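Local atomic coordinates of nitrogenase molybdenum-iron protein alpha chain (Clostridium pasteurianum, PDB entry 4WES), a protein that forms, with the beta chain, the molybdenum-iron component of nitrogenase, which reduces dinitrogen to ammonium at a molybdenum-iron-sulfur cofactor. Residues P65-V70 and T241-Y246; L99-Y104 and E132-A137; K331-G336 and E502-I507; Q335-C340 and P458-A463. All blocks are in the same frame, centred on the assembly; numbering follows the deposited sequence.

Contact 1 of 4, residues P65-V70 and T241-Y246; sequences PIKDMV and TGDATY
Two turns lock together where Lys-67, in the type I beta turn Ile-66 to Met-69, reaches over the type II beta turn Thr-241 to Ala-244. Lys-67 N donates to Ala-244 O at 3.0 Å, nearly in line with the carbonyl (C=O...N 176°), while the lysine side chain runs extended from CG to NZ and ends on Asp-243. The ammonium grips that residue twice: a salt bridge from Lys-67 NZ to Asp-243 OD1 of 2.8 Å, made from above the carboxylate plane, and a hydrogen bond from Lys-67 NZ to Asp-243 O of 3.1 Å. Glu-94 and the carbonyl of Lys-92 also bind this NZ, which probably offsets the cost of burying the charge. One water bridges Pro-65 O and Asp-243 N, 2.8 Å from each.

The first turn leads into strand 69-74 of one parallel sheet; the second follows strand 235-239 of another and leads into helix 246-250, so the contact ties two sheets of the nitrogenase fold together. At that helix start, Asp-68 OD1 takes the N-H of Tyr-246 on its syn lone pair, at 2.8 Å, while Thr-245 occupies the N-cap position, its OG1 hydrogen-bonded to Lys-248 N. Met-69 starts with CG anti to the backbone N (chi1 177°) and continues extended, and its SD lies 4.0 Å from Tyr-246 CD1, an oblique Met-aromatic contact; the tyrosine hydroxyl bonds His-170. On the other flank Ile-66 CG1 rests against CB and CG2 of Thr-241, and Pro-65, whose side chain lies about 8 Å from the molybdenum-iron-sulfur cofactor, sets its CB 3.4 Å from Thr-241 O.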
loop_
_atom_site.group_PDB
_atom_site.type_symbol
_atom_site.label_atom_id
_atom_site.label_comp_id
_atom_site.label_asym_id
_atom_site.label_seq_id
_atom_site.Cartn_x
_atom_site.Cartn_y
_atom_site.Cartn_z
ATOM N N PRO A 65 -23.357 -7.617 23.094
ATOM C CA PRO A 65 -22.491 -6.637 23.741
ATOM C C PRO A 65 -21.967 -6.985 25.124
ATOM O O PRO A 65 -21.067 -6.315 25.600
ATOM C CB PRO A 65 -23.340 -5.377 23.772
ATOM C CG PRO A 65 -24.283 -5.556 22.603
ATOM C CD PRO A 65 -24.607 -7.004 22.642
ATOM N N ILE A 66 -22.568 -7.955 25.807
ATOM C CA ILE A 66 -22.063 -8.340 27.146
ATOM C C ILE A 66 -20.706 -9.007 26.949
ATOM O O ILE A 66 -20.606 -10.121 26.441
ATOM C CB ILE A 66 -23.048 -9.239 27.903
ATOM C CG1 ILE A 66 -24.401 -8.559 28.052
ATOM C CG2 ILE A 66 -22.453 -9.585 29.285
ATOM C CD1 ILE A 66 -25.463 -9.405 28.724
ATOM N N LYS A 67 -19.638 -8.316 27.351
ATOM C CA LYS A 67 -18.310 -8.580 26.825
ATOM C C LYS A 67 -17.565 -9.707 27.494
ATOM O O LYS A 67 -16.576 -10.186 26.957
ATOM C CB LYS A 67 -17.484 -7.295 26.907
ATOM C CG LYS A 67 -17.198 -6.847 28.341
ATOM C CD LYS A 67 -16.763 -5.411 28.452
ATOM C CE LYS A 67 -16.742 -4.970 29.888
ATOM N NZ LYS A 67 -16.312 -3.562 30.023
ATOM N N ASP A 68 -17.992 -10.098 28.709
ATOM C CA ASP A 68 -17.295 -11.169 29.454
ATOM C C ASP A 68 -18.150 -12.427 29.538
ATOM O O ASP A 68 -17.836 -13.349 30.316
ATOM C CB ASP A 68 -16.822 -10.699 30.826
ATOM C CG ASP A 68 -17.940 -10.231 31.730
ATOM O OD1 ASP A 68 -19.098 -10.132 31.301
ATOM O OD2 ASP A 68 -17.604 -9.949 32.881
ATOM N N MET A 69 -19.174 -12.495 28.688
ATOM C CA MET A 69 -19.957 -13.691 28.451
ATOM C C MET A 69 -19.570 -14.278 27.108
ATOM O O MET A 69 -19.467 -13.517 26.144
ATOM C CB MET A 69 -21.443 -13.291 28.533
ATOM C CG MET A 69 -22.507 -14.319 28.270
ATOM S SD MET A 69 -24.090 -13.628 28.806
ATOM C CE MET A 69 -25.134 -14.973 28.190
ATOM N N VAL A 70 -19.338 -15.593 27.038
ATOM C CA VAL A 70 -19.076 -16.241 25.740
ATOM C C VAL A 70 -20.411 -16.587 25.091
ATOM O O VAL A 70 -21.196 -17.328 25.639
ATOM C CB VAL A 70 -18.172 -17.484 25.897
ATOM C CG1 VAL A 70 -18.182 -18.328 24.626
ATOM C CG2 VAL A 70 -16.771 -17.066 26.255
ATOM N N THR A 241 -27.017 -2.882 26.960
ATOM C CA THR A 241 -25.919 -3.754 27.349
ATOM C C THR A 241 -24.538 -3.262 26.856
ATOM O O THR A 241 -23.572 -4.000 26.917
ATOM C CB THR A 241 -26.149 -5.192 26.852
ATOM O OG1 THR A 241 -26.377 -5.129 25.441
ATOM C CG2 THR A 241 -27.321 -5.848 27.540
ATOM N N GLY A 242 -24.462 -1.999 26.386
ATOM C CA GLY A 242 -23.213 -1.511 25.830
ATOM C C GLY A 242 -22.070 -1.474 26.844
ATOM O O GLY A 242 -22.208 -0.919 27.940
ATOM N N ASP A 243 -20.962 -2.116 26.456
ATOM C CA ASP A 243 -19.794 -2.281 27.298
ATOM C C ASP A 243 -20.096 -2.956 28.634
ATOM O O ASP A 243 -19.305 -2.803 29.571
ATOM C CB ASP A 243 -19.057 -0.939 27.517
ATOM C CG ASP A 243 -17.656 -1.125 28.077
ATOM O OD1 ASP A 243 -16.953 -2.080 27.691
ATOM O OD2 ASP A 243 -17.249 -0.309 28.959
ATOM N N ALA A 244 -21.172 -3.731 28.732
ATOM C CA ALA A 244 -21.560 -4.311 30.003
ATOM C C ALA A 244 -20.723 -5.512 30.372
ATOM O O ALA A 244 -20.356 -6.332 29.536
ATOM C CB ALA A 244 -23.018 -4.753 29.956
ATOM N N THR A 245 -20.482 -5.640 31.682
ATOM C CA THR A 245 -20.113 -6.918 32.251
ATOM C C THR A 245 -21.365 -7.682 32.645
ATOM O O THR A 245 -22.423 -7.095 32.965
ATOM C CB THR A 245 -19.234 -6.766 33.505
ATOM O OG1 THR A 245 -19.994 -6.100 34.508
ATOM C CG2 THR A 245 -17.959 -6.036 33.174
ATOM N N TYR A 246 -21.225 -9.005 32.702
ATOM C CA TYR A 246 -22.308 -9.844 33.185
ATOM C C TYR A 246 -22.740 -9.441 34.590
ATOM O O TYR A 246 -23.936 -9.346 34.911
ATOM C CB TYR A 246 -21.847 -11.306 33.122
ATOM C CG TYR A 246 -22.887 -12.304 33.518
ATOM C CD1 TYR A 246 -23.897 -12.669 32.644
ATOM C CD2 TYR A 246 -22.855 -12.921 34.780
ATOM C CE1 TYR A 246 -24.848 -13.593 32.975
ATOM C CE2 TYR A 246 -23.806 -13.869 35.105
ATOM C CZ TYR A 246 -24.803 -14.205 34.227
ATOM O OH TYR A 246 -25.746 -15.121 34.585
HETATM O O HOH W 1 -20.331 -3.887 24.379
#

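Contact 2 of 4, residues L99-Y104 and E132-A137; sequences LNFNEY and EMFHPA
Phe-101 and Phe-134 both place CG anti to their own carbonyl carbon (chi1 -56° and -58°), and their rings meet as an offset edge-to-face pair. The edge of Phe-101 is turned toward the face of Phe-134, with centroids 5.7 Å apart and planes at 70°. The outer end of the Phe-101 ring does most of the touching: CZ sits 3.9 Å from Phe-134 CB, CE1 lies close to CB, CG and CD1 of the same residue, and CE2 comes to 3.9 Å from Pro-136 CB. Phe-101 thus fits against both Phe-134 and Pro-136, crossing the proline at about a right angle. Above one face of the Phe-134 ring, over its centre, stands Met-133 CB.

Leu-99 adds a more peripheral touch through one methyl, CD1, which lies 3.6 Å from His-135 O and 3.8 Å from Pro-136 CA. On the loop side, the Asn-100 carboxamide accepts the N-H of Asn-102 through OD1 at 3.0 Å, an Asx turn that overlaps the start of the type I beta turn Phe-101 to Tyr-104. Val-70 of strand 69-74 packs on both Phe-101 and Pro-136, and Ala-4 of the beta chain touches Phe-101. This is apolar packing, centred on an edge-to-face aromatic pair, between the loop preceding strand 106-107 and the end of helix 120-134, where the chain turns through His-135, with its positive phi, into strand 138-143, the neighbour of strand 69-74 in their parallel sheet.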
loop_
_atom_site.group_PDB
_atom_site.type_symbol
_atom_site.label_atom_id
_atom_site.label_comp_id
_atom_site.label_asym_id
_atom_site.label_seq_id
_atom_site.Cartn_x
_atom_site.Cartn_y
_atom_site.Cartn_z
ATOM N N LEU A 99 -12.252 -9.681 31.260
ATOM C CA LEU A 99 -12.411 -10.389 29.991
ATOM C C LEU A 99 -13.155 -9.564 28.963
ATOM O O LEU A 99 -14.062 -8.813 29.265
ATOM C CB LEU A 99 -13.140 -11.710 30.222
ATOM C CG LEU A 99 -12.434 -12.732 31.111
ATOM C CD1 LEU A 99 -13.409 -13.867 31.461
ATOM C CD2 LEU A 99 -11.162 -13.245 30.452
ATOM N N ASN A 100 -12.809 -9.798 27.696
ATOM C CA ASN A 100 -13.471 -9.107 26.595
ATOM C C ASN A 100 -13.419 -10.007 25.375
ATOM O O ASN A 100 -12.338 -10.242 24.833
ATOM C CB ASN A 100 -12.744 -7.789 26.299
ATOM C CG ASN A 100 -13.223 -7.112 25.037
ATOM O OD1 ASN A 100 -14.341 -7.361 24.569
ATOM N ND2 ASN A 100 -12.347 -6.300 24.456
ATOM N N PHE A 101 -14.579 -10.506 24.944
ATOM C CA PHE A 101 -14.651 -11.396 23.781
ATOM C C PHE A 101 -15.185 -10.707 22.527
ATOM O O PHE A 101 -15.534 -11.390 21.541
ATOM C CB PHE A 101 -15.480 -12.633 24.115
ATOM C CG PHE A 101 -14.956 -13.389 25.318
ATOM C CD1 PHE A 101 -13.773 -14.080 25.259
ATOM C CD2 PHE A 101 -15.631 -13.362 26.534
ATOM C CE1 PHE A 101 -13.256 -14.729 26.351
ATOM C CE2 PHE A 101 -15.116 -14.031 27.638
ATOM C CZ PHE A 101 -13.924 -14.705 27.546
ATOM N N ASN A 102 -15.184 -9.379 22.496
ATOM C CA ASN A 102 -15.676 -8.639 21.302
ATOM C C ASN A 102 -15.061 -9.028 20.015
ATOM O O ASN A 102 -15.704 -8.869 18.971
ATOM C CB ASN A 102 -15.385 -7.101 21.396
ATOM C CG ASN A 102 -16.611 -6.283 21.748
ATOM O OD1 ASN A 102 -17.419 -6.693 22.587
ATOM N ND2 ASN A 102 -16.776 -5.062 21.138
ATOM N N GLU A 103 -13.791 -9.449 20.030
ATOM C CA GLU A 103 -13.045 -9.689 18.805
ATOM C C GLU A 103 -13.272 -11.088 18.256
ATOM O O GLU A 103 -12.681 -11.431 17.244
ATOM C CB GLU A 103 -11.554 -9.417 19.027
ATOM C CG GLU A 103 -11.256 -7.982 19.432
ATOM C CD GLU A 103 -10.007 -7.749 20.257
ATOM O OE1 GLU A 103 -9.475 -6.616 20.202
ATOM O OE2 GLU A 103 -9.581 -8.666 20.995
ATOM N N TYR A 104 -14.118 -11.878 18.902
ATOM C CA TYR A 104 -14.312 -13.277 18.590
ATOM C C TYR A 104 -15.759 -13.562 18.233
ATOM O O TYR A 104 -16.654 -12.897 18.729
ATOM C CB TYR A 104 -13.976 -14.182 19.786
ATOM C CG TYR A 104 -12.573 -14.062 20.281
ATOM C CD1 TYR A 104 -11.582 -14.932 19.876
ATOM C CD2 TYR A 104 -12.206 -13.077 21.196
ATOM C CE1 TYR A 104 -10.280 -14.818 20.352
ATOM C CE2 TYR A 104 -10.912 -12.969 21.664
ATOM C CZ TYR A 104 -9.953 -13.849 21.264
ATOM O OH TYR A 104 -8.678 -13.715 21.744
ATOM N N GLU A 132 -13.545 -24.372 29.462
ATOM C CA GLU A 132 -12.189 -24.733 29.814
ATOM C C GLU A 132 -11.167 -23.795 29.189
ATOM O O GLU A 132 -10.113 -23.582 29.766
ATOM C CB GLU A 132 -11.873 -26.178 29.443
ATOM C CG GLU A 132 -12.727 -27.219 30.152
ATOM C CD GLU A 132 -12.537 -27.293 31.657
ATOM O OE1 GLU A 132 -13.455 -27.848 32.317
ATOM O OE2 GLU A 132 -11.484 -26.850 32.173
ATOM N N MET A 133 -11.473 -23.246 28.014
ATOM C CA MET A 133 -10.530 -22.337 27.376
ATOM C C MET A 133 -10.583 -20.934 27.935
ATOM O O MET A 133 -9.553 -20.270 28.011
ATOM C CB MET A 133 -10.806 -22.279 25.863
ATOM C CG MET A 133 -10.426 -23.568 25.196
ATOM S SD MET A 133 -10.845 -23.627 23.445
ATOM C CE MET A 133 -9.626 -22.502 22.803
ATOM N N PHE A 134 -11.777 -20.463 28.278
ATOM C CA PHE A 134 -11.976 -19.021 28.507
ATOM C C PHE A 134 -12.437 -18.630 29.891
ATOM O O PHE A 134 -12.308 -17.468 30.256
ATOM C CB PHE A 134 -12.940 -18.460 27.450
ATOM C CG PHE A 134 -12.453 -18.669 26.052
ATOM C CD1 PHE A 134 -11.267 -18.106 25.631
ATOM C CD2 PHE A 134 -13.155 -19.453 25.175
ATOM C CE1 PHE A 134 -10.783 -18.339 24.358
ATOM C CE2 PHE A 134 -12.676 -19.689 23.904
ATOM C CZ PHE A 134 -11.490 -19.132 23.492
ATOM N N HIS A 135 -12.972 -19.586 30.654
ATOM C CA HIS A 135 -13.504 -19.319 32.001
ATOM C C HIS A 135 -14.254 -17.987 32.060
ATOM O O HIS A 135 -13.910 -17.103 32.877
ATOM C CB HIS A 135 -12.407 -19.393 33.077
ATOM C CG HIS A 135 -11.847 -20.763 33.191
ATOM N ND1 HIS A 135 -10.766 -21.189 32.452
ATOM C CD2 HIS A 135 -12.260 -21.834 33.907
ATOM C CE1 HIS A 135 -10.526 -22.457 32.718
ATOM N NE2 HIS A 135 -11.417 -22.874 33.603
ATOM N N PRO A 136 -15.310 -17.837 31.267
ATOM C CA PRO A 136 -16.027 -16.574 31.259
ATOM C C PRO A 136 -16.973 -16.419 32.473
ATOM O O PRO A 136 -17.155 -17.358 33.254
ATOM C CB PRO A 136 -16.827 -16.675 29.960
ATOM C CG PRO A 136 -17.175 -18.144 29.933
ATOM C CD PRO A 136 -15.934 -18.845 30.399
ATOM N N ALA A 137 -17.618 -15.265 32.578
ATOM C CA ALA A 137 -18.590 -15.032 33.631
ATOM C C ALA A 137 -19.830 -15.905 33.456
ATOM O O ALA A 137 -20.499 -16.277 34.414
ATOM C CB ALA A 137 -18.967 -13.572 33.659
#

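Contact 3 of 4, residues K331-G336 and E502-I507; sequences KEKLQG and ELVNGI
Leu-334 does the close packing against helix 492-507, fitting its branched end among Leu-503, Val-504 and Ile-507. Each branch has its own partner: Leu-334 CD1 meets Leu-503 CD2 at 3.7 Å, Leu-334 CD2 meets Ile-507 CG1 at 3.9 Å, and the branch point Leu-334 CG lies 4.0 Å from Val-504 CG2. Leu-334 crosses each of the three obliquely. Leu-503 starts with CG anti to the backbone N (chi1 -175°), and its CD2 swings closer to Leu-334 than the direction of its CB alone would suggest. Leu-334 is buried, and Phe-358 also packs on it.

Toward solvent the contact thins out. Lys-333 contributes chiefly its CB, 4.0 Å from Val-504 CG2; the chain then bends at chi2 (-63°), and in the conformer described here its end leads away from the other helix, though a second conformer makes that end less certain. The interaction across the two segments is therefore apolar throughout, made by aliphatic carbons. A polar tie lies just past it, where Tyr-508 OH hydrogen-bonds Lys-333 O near the end of helix 306-334. Met-460 of strand 460-462 touches both Leu-503 and Ile-507, so the helix 492-507 side of the packing is continuous with the sheet. This is helix-on-helix packing in which the last turn of the long helix 306-334, just before the chain enters strand 338-343, rests on the end of helix 492-507.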
loop_
_atom_site.group_PDB
_atom_site.type_symbol
_atom_site.label_atom_id
_atom_site.label_comp_id
_atom_site.label_asym_id
_atom_site.label_seq_id
_atom_site.Cartn_x
_atom_site.Cartn_y
_atom_site.Cartn_z
ATOM N N LYS A 331 -25.537 24.525 11.450
ATOM C CA LYS A 331 -26.760 25.206 11.022
ATOM C C LYS A 331 -26.495 26.061 9.765
ATOM O O LYS A 331 -27.292 26.045 8.816
ATOM C CB LYS A 331 -27.359 26.017 12.158
ATOM C CG LYS A 331 -28.689 26.661 11.785
ATOM C CD LYS A 331 -29.400 27.238 12.979
ATOM C CE LYS A 331 -30.746 27.828 12.605
ATOM N NZ LYS A 331 -31.281 28.590 13.754
ATOM N N GLU A 332 -25.394 26.805 9.748
ATOM C CA GLU A 332 -25.053 27.609 8.582
ATOM C C GLU A 332 -24.979 26.736 7.317
ATOM O O GLU A 332 -25.466 27.114 6.246
ATOM C CB GLU A 332 -23.731 28.357 8.794
ATOM C CG GLU A 332 -23.414 29.349 7.684
ATOM C CD GLU A 332 -21.932 29.485 7.366
ATOM O OE1 GLU A 332 -21.063 29.408 8.271
ATOM O OE2 GLU A 332 -21.641 29.692 6.174
ATOM N N LYS A 333 -24.325 25.595 7.445
ATOM C CA LYS A 333 -24.031 24.766 6.294
ATOM C C LYS A 333 -25.174 23.871 5.847
ATOM O O LYS A 333 -25.198 23.412 4.686
ATOM C CB LYS A 333 -22.791 23.922 6.578
ATOM C CG LYS A 333 -21.514 24.734 6.720
ATOM C CD LYS A 333 -21.133 25.466 5.444
ATOM C CE LYS A 333 -19.738 26.062 5.554
ATOM N NZ LYS A 333 -19.252 26.647 4.267
ATOM N N LEU A 334 -26.125 23.588 6.754
ATOM C CA LEU A 334 -27.159 22.599 6.475
ATOM C C LEU A 334 -28.566 23.150 6.457
ATOM O O LEU A 334 -29.470 22.473 5.962
ATOM C CB LEU A 334 -27.084 21.437 7.470
ATOM C CG LEU A 334 -25.768 20.688 7.480
ATOM C CD1 LEU A 334 -25.754 19.767 8.700
ATOM C CD2 LEU A 334 -25.556 19.930 6.185
ATOM N N GLN A 335 -28.784 24.358 6.961
ATOM C CA GLN A 335 -30.148 24.793 7.095
ATOM C C GLN A 335 -30.831 24.884 5.731
ATOM O O GLN A 335 -30.232 25.276 4.724
ATOM C CB GLN A 335 -30.303 26.077 7.895
ATOM C CG GLN A 335 -29.704 27.257 7.245
ATOM C CD GLN A 335 -29.740 28.478 8.173
ATOM O OE1 GLN A 335 -30.571 28.565 9.088
ATOM N NE2 GLN A 335 -28.839 29.405 7.949
ATOM N N GLY A 336 -32.109 24.538 5.731
ATOM C CA GLY A 336 -32.901 24.558 4.501
ATOM C C GLY A 336 -32.865 23.311 3.696
ATOM O O GLY A 336 -33.546 23.232 2.664
ATOM N N GLU A 502 -19.315 15.148 10.114
ATOM C CA GLU A 502 -19.444 14.116 9.118
ATOM C C GLU A 502 -20.537 14.448 8.104
ATOM O O GLU A 502 -20.413 14.141 6.900
ATOM C CB GLU A 502 -19.659 12.752 9.772
ATOM C CG GLU A 502 -18.387 12.216 10.405
ATOM C CD GLU A 502 -17.307 11.795 9.412
ATOM O OE1 GLU A 502 -17.648 11.425 8.321
ATOM O OE2 GLU A 502 -16.131 11.764 9.820
ATOM N N LEU A 503 -21.638 15.011 8.574
ATOM C CA LEU A 503 -22.761 15.330 7.724
ATOM C C LEU A 503 -22.416 16.452 6.753
ATOM O O LEU A 503 -22.663 16.343 5.532
ATOM C CB LEU A 503 -23.988 15.645 8.550
ATOM C CG LEU A 503 -25.277 15.877 7.735
ATOM C CD1 LEU A 503 -25.550 14.746 6.781
ATOM C CD2 LEU A 503 -26.426 16.085 8.708
ATOM N N VAL A 504 -21.836 17.522 7.269
ATOM C CA VAL A 504 -21.367 18.618 6.400
ATOM C C VAL A 504 -20.357 18.078 5.405
ATOM O O VAL A 504 -20.433 18.359 4.192
ATOM C CB VAL A 504 -20.750 19.758 7.257
ATOM C CG1 VAL A 504 -20.074 20.779 6.342
ATOM C CG2 VAL A 504 -21.801 20.390 8.105
ATOM N N ASN A 505 -19.395 17.272 5.861
ATOM C CA ASN A 505 -18.404 16.732 4.945
ATOM C C ASN A 505 -19.068 15.929 3.813
ATOM O O ASN A 505 -18.609 15.939 2.665
ATOM C CB ASN A 505 -17.394 15.861 5.696
ATOM C CG ASN A 505 -16.403 16.652 6.505
ATOM O OD1 ASN A 505 -16.403 17.871 6.454
ATOM N ND2 ASN A 505 -15.533 15.948 7.235
ATOM N N GLY A 506 -20.117 15.168 4.149
ATOM C CA GLY A 506 -20.825 14.408 3.138
ATOM C C GLY A 506 -21.512 15.278 2.107
ATOM O O GLY A 506 -21.388 15.046 0.895
ATOM N N ILE A 507 -22.239 16.297 2.566
ATOM C CA ILE A 507 -22.990 17.134 1.666
ATOM C C ILE A 507 -22.077 17.878 0.710
ATOM O O ILE A 507 -22.420 18.031 -0.461
ATOM C CB ILE A 507 -23.854 18.144 2.466
ATOM C CG1 ILE A 507 -25.008 17.458 3.202
ATOM C CG2 ILE A 507 -24.377 19.281 1.594
ATOM C CD1 ILE A 507 -26.118 16.892 2.334
#

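Contact 4 of 4, residues Q335-C340 and P458-A463; sequences QGKTAC and PDMFFA
Cys-340 stands over the Phe-461 ring, its CB 3.4 Å above the ring plane and almost on the centroid, a CH-pi contact only 9° off the normal. Cys-340 SG, placed beside the backbone N (chi1 -52°), lies toward one side of the ring, 3.7 Å from Phe-461 CD1, in an oblique sulfur-aromatic contact, and it also touches CB and CG of Pro-458. On the reverse face of the sheet Ala-339 sets its CB 3.6 Å from Met-460 CG, and the Phe-462 ring meets that same CB at its edge.

Between the two faces the strands run parallel: Cys-340 N donates to Met-460 O at 3.1 Å, and Phe-462 N to Cys-340 O at 2.8 Å, both fairly straight. The pairing is looser where the strands begin. There Thr-338 O receives only weak bonds from the N-H groups of Asp-459 and Met-460, and Asp-459 N also donates to Thr-338 OG1. The Asp-459 carboxylate answers by taking the N-H of Thr-338 on the anti lone pair of OD2, at 2.9 Å. Its other oxygen, OD1, shares a water with Lys-337 NZ, whose side chain crosses that of the aspartate at about a right angle.

Strand 460-462 is the outermost in this chain of a five-stranded mixed sheet, with 338-343 next to it and 361-367 beyond. Helix 446-456 covers the Cys-340 and Phe-461 face through Met-449, Val-452 and Leu-453, while helix 492-507 covers Met-460 and Phe-462 through Phe-499 and Leu-503.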
loop_
_atom_site.group_PDB
_atom_site.type_symbol
_atom_site.label_atom_id
_atom_site.label_comp_id
_atom_site.label_asym_id
_atom_site.label_seq_id
_atom_site.Cartn_x
_atom_site.Cartn_y
_atom_site.Cartn_z
ATOM N N GLN A 335 -28.784 24.358 6.961
ATOM C CA GLN A 335 -30.148 24.793 7.095
ATOM C C GLN A 335 -30.831 24.884 5.731
ATOM O O GLN A 335 -30.232 25.276 4.724
ATOM C CB GLN A 335 -30.303 26.077 7.895
ATOM C CG GLN A 335 -29.704 27.257 7.245
ATOM C CD GLN A 335 -29.740 28.478 8.173
ATOM O OE1 GLN A 335 -30.571 28.565 9.088
ATOM N NE2 GLN A 335 -28.839 29.405 7.949
ATOM N N GLY A 336 -32.109 24.538 5.731
ATOM C CA GLY A 336 -32.901 24.558 4.501
ATOM C C GLY A 336 -32.865 23.311 3.696
ATOM O O GLY A 336 -33.546 23.232 2.664
ATOM N N LYS A 337 -32.090 22.329 4.114
ATOM C CA LYS A 337 -32.049 21.059 3.416
ATOM C C LYS A 337 -33.101 20.115 3.968
ATOM O O LYS A 337 -33.661 20.336 5.048
ATOM C CB LYS A 337 -30.654 20.475 3.546
ATOM C CG LYS A 337 -29.638 21.360 2.870
ATOM C CD LYS A 337 -28.248 20.858 2.971
ATOM C CE LYS A 337 -27.249 21.842 2.466
ATOM N NZ LYS A 337 -27.388 22.011 1.002
ATOM N N THR A 338 -33.402 19.073 3.210
ATOM C CA THR A 338 -34.415 18.092 3.583
ATOM C C THR A 338 -33.796 16.705 3.750
ATOM O O THR A 338 -32.791 16.348 3.129
ATOM C CB THR A 338 -35.539 18.016 2.517
ATOM O OG1 THR A 338 -34.951 17.646 1.274
ATOM C CG2 THR A 338 -36.267 19.338 2.413
ATOM N N ALA A 339 -34.464 15.910 4.590
ATOM C CA ALA A 339 -33.978 14.582 4.953
ATOM C C ALA A 339 -35.102 13.573 5.009
ATOM O O ALA A 339 -36.261 13.904 5.311
ATOM C CB ALA A 339 -33.259 14.632 6.294
ATOM N N CYS A 340 -34.713 12.311 4.822
ATOM C CA CYS A 340 -35.545 11.154 5.164
ATOM C C CYS A 340 -34.736 10.278 6.146
ATOM O O CYS A 340 -33.523 10.242 6.055
ATOM C CB CYS A 340 -35.890 10.352 3.913
ATOM S SG CYS A 340 -36.583 11.289 2.548
ATOM N N PRO A 458 -34.957 14.503 -1.837
ATOM C CA PRO A 458 -34.349 14.960 -0.592
ATOM C C PRO A 458 -32.865 15.230 -0.747
ATOM O O PRO A 458 -32.184 14.618 -1.600
ATOM C CB PRO A 458 -34.570 13.771 0.359
ATOM C CG PRO A 458 -34.533 12.588 -0.562
ATOM C CD PRO A 458 -35.254 13.063 -1.819
ATOM N N ASP A 459 -32.324 16.088 0.116
ATOM C CA ASP A 459 -30.871 16.310 0.125
ATOM C C ASP A 459 -30.076 15.166 0.747
ATOM O O ASP A 459 -28.896 15.030 0.479
ATOM C CB ASP A 459 -30.542 17.587 0.868
ATOM C CG ASP A 459 -31.098 18.808 0.197
ATOM O OD1 ASP A 459 -30.562 19.185 -0.849
ATOM O OD2 ASP A 459 -32.108 19.354 0.648
ATOM N N MET A 460 -30.716 14.403 1.620
ATOM C CA MET A 460 -30.031 13.330 2.306
ATOM C C MET A 460 -31.056 12.293 2.735
ATOM O O MET A 460 -32.194 12.615 3.041
ATOM C CB MET A 460 -29.255 13.885 3.509
ATOM C CG MET A 460 -30.129 14.459 4.604
ATOM S SD MET A 460 -29.328 15.568 5.761
ATOM C CE MET A 460 -29.424 17.090 4.828
ATOM N N PHE A 461 -30.614 11.027 2.806
ATOM C CA PHE A 461 -31.498 9.928 3.180
ATOM C C PHE A 461 -30.696 9.017 4.095
ATOM O O PHE A 461 -29.787 8.344 3.657
ATOM C CB PHE A 461 -32.033 9.206 1.933
ATOM C CG PHE A 461 -33.281 8.398 2.162
ATOM C CD1 PHE A 461 -34.374 8.531 1.312
ATOM C CD2 PHE A 461 -33.378 7.489 3.221
ATOM C CE1 PHE A 461 -35.506 7.813 1.532
ATOM C CE2 PHE A 461 -34.539 6.776 3.447
ATOM C CZ PHE A 461 -35.598 6.945 2.592
ATOM N N PHE A 462 -31.041 9.065 5.387
ATOM C CA PHE A 462 -30.342 8.264 6.402
ATOM C C PHE A 462 -30.948 6.865 6.438
ATOM O O PHE A 462 -32.165 6.729 6.568
ATOM C CB PHE A 462 -30.484 8.915 7.772
ATOM C CG PHE A 462 -29.863 10.270 7.894
ATOM C CD1 PHE A 462 -30.603 11.418 7.689
ATOM C CD2 PHE A 462 -28.539 10.396 8.214
ATOM C CE1 PHE A 462 -30.042 12.661 7.807
ATOM C CE2 PHE A 462 -27.960 11.646 8.334
ATOM C CZ PHE A 462 -28.693 12.781 8.111
ATOM N N ALA A 463 -30.092 5.839 6.411
ATOM C CA ALA A 463 -30.590 4.462 6.422
ATOM C C ALA A 463 -29.486 3.515 6.894
ATOM O O ALA A 463 -28.782 3.849 7.875
ATOM C CB ALA A 463 -31.213 4.102 5.055
HETATM O O HOH W 2 -27.654 19.557 -0.323
#

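Overall arrangement
The four contacts form two pairs in different parts of the chain, contacts 1 and 2 lying on the opposite side of its centre from contact 4. Contacts 1 and 2 lie 10 Å apart, centre to centre, and are joined by probable backbone hydrogen bonds, Lys-67 O to Phe-101 N and Asp-68 O to Ala-137 N. Contacts 3 and 4 are equally close, share Gln-335 and Gly-336, and meet where Leu-503 and Ile-507 pack on the edge strand; the centres of contacts 1 and 4 are about 35 Å apart. Chemistry follows place: contact 1, deeply buried near the cofactor, relies on charge and turn bonds, contact 4 on strand pairing, whereas contacts 2 and 3, farther from the chain's centre, are apolar packing at helix ends.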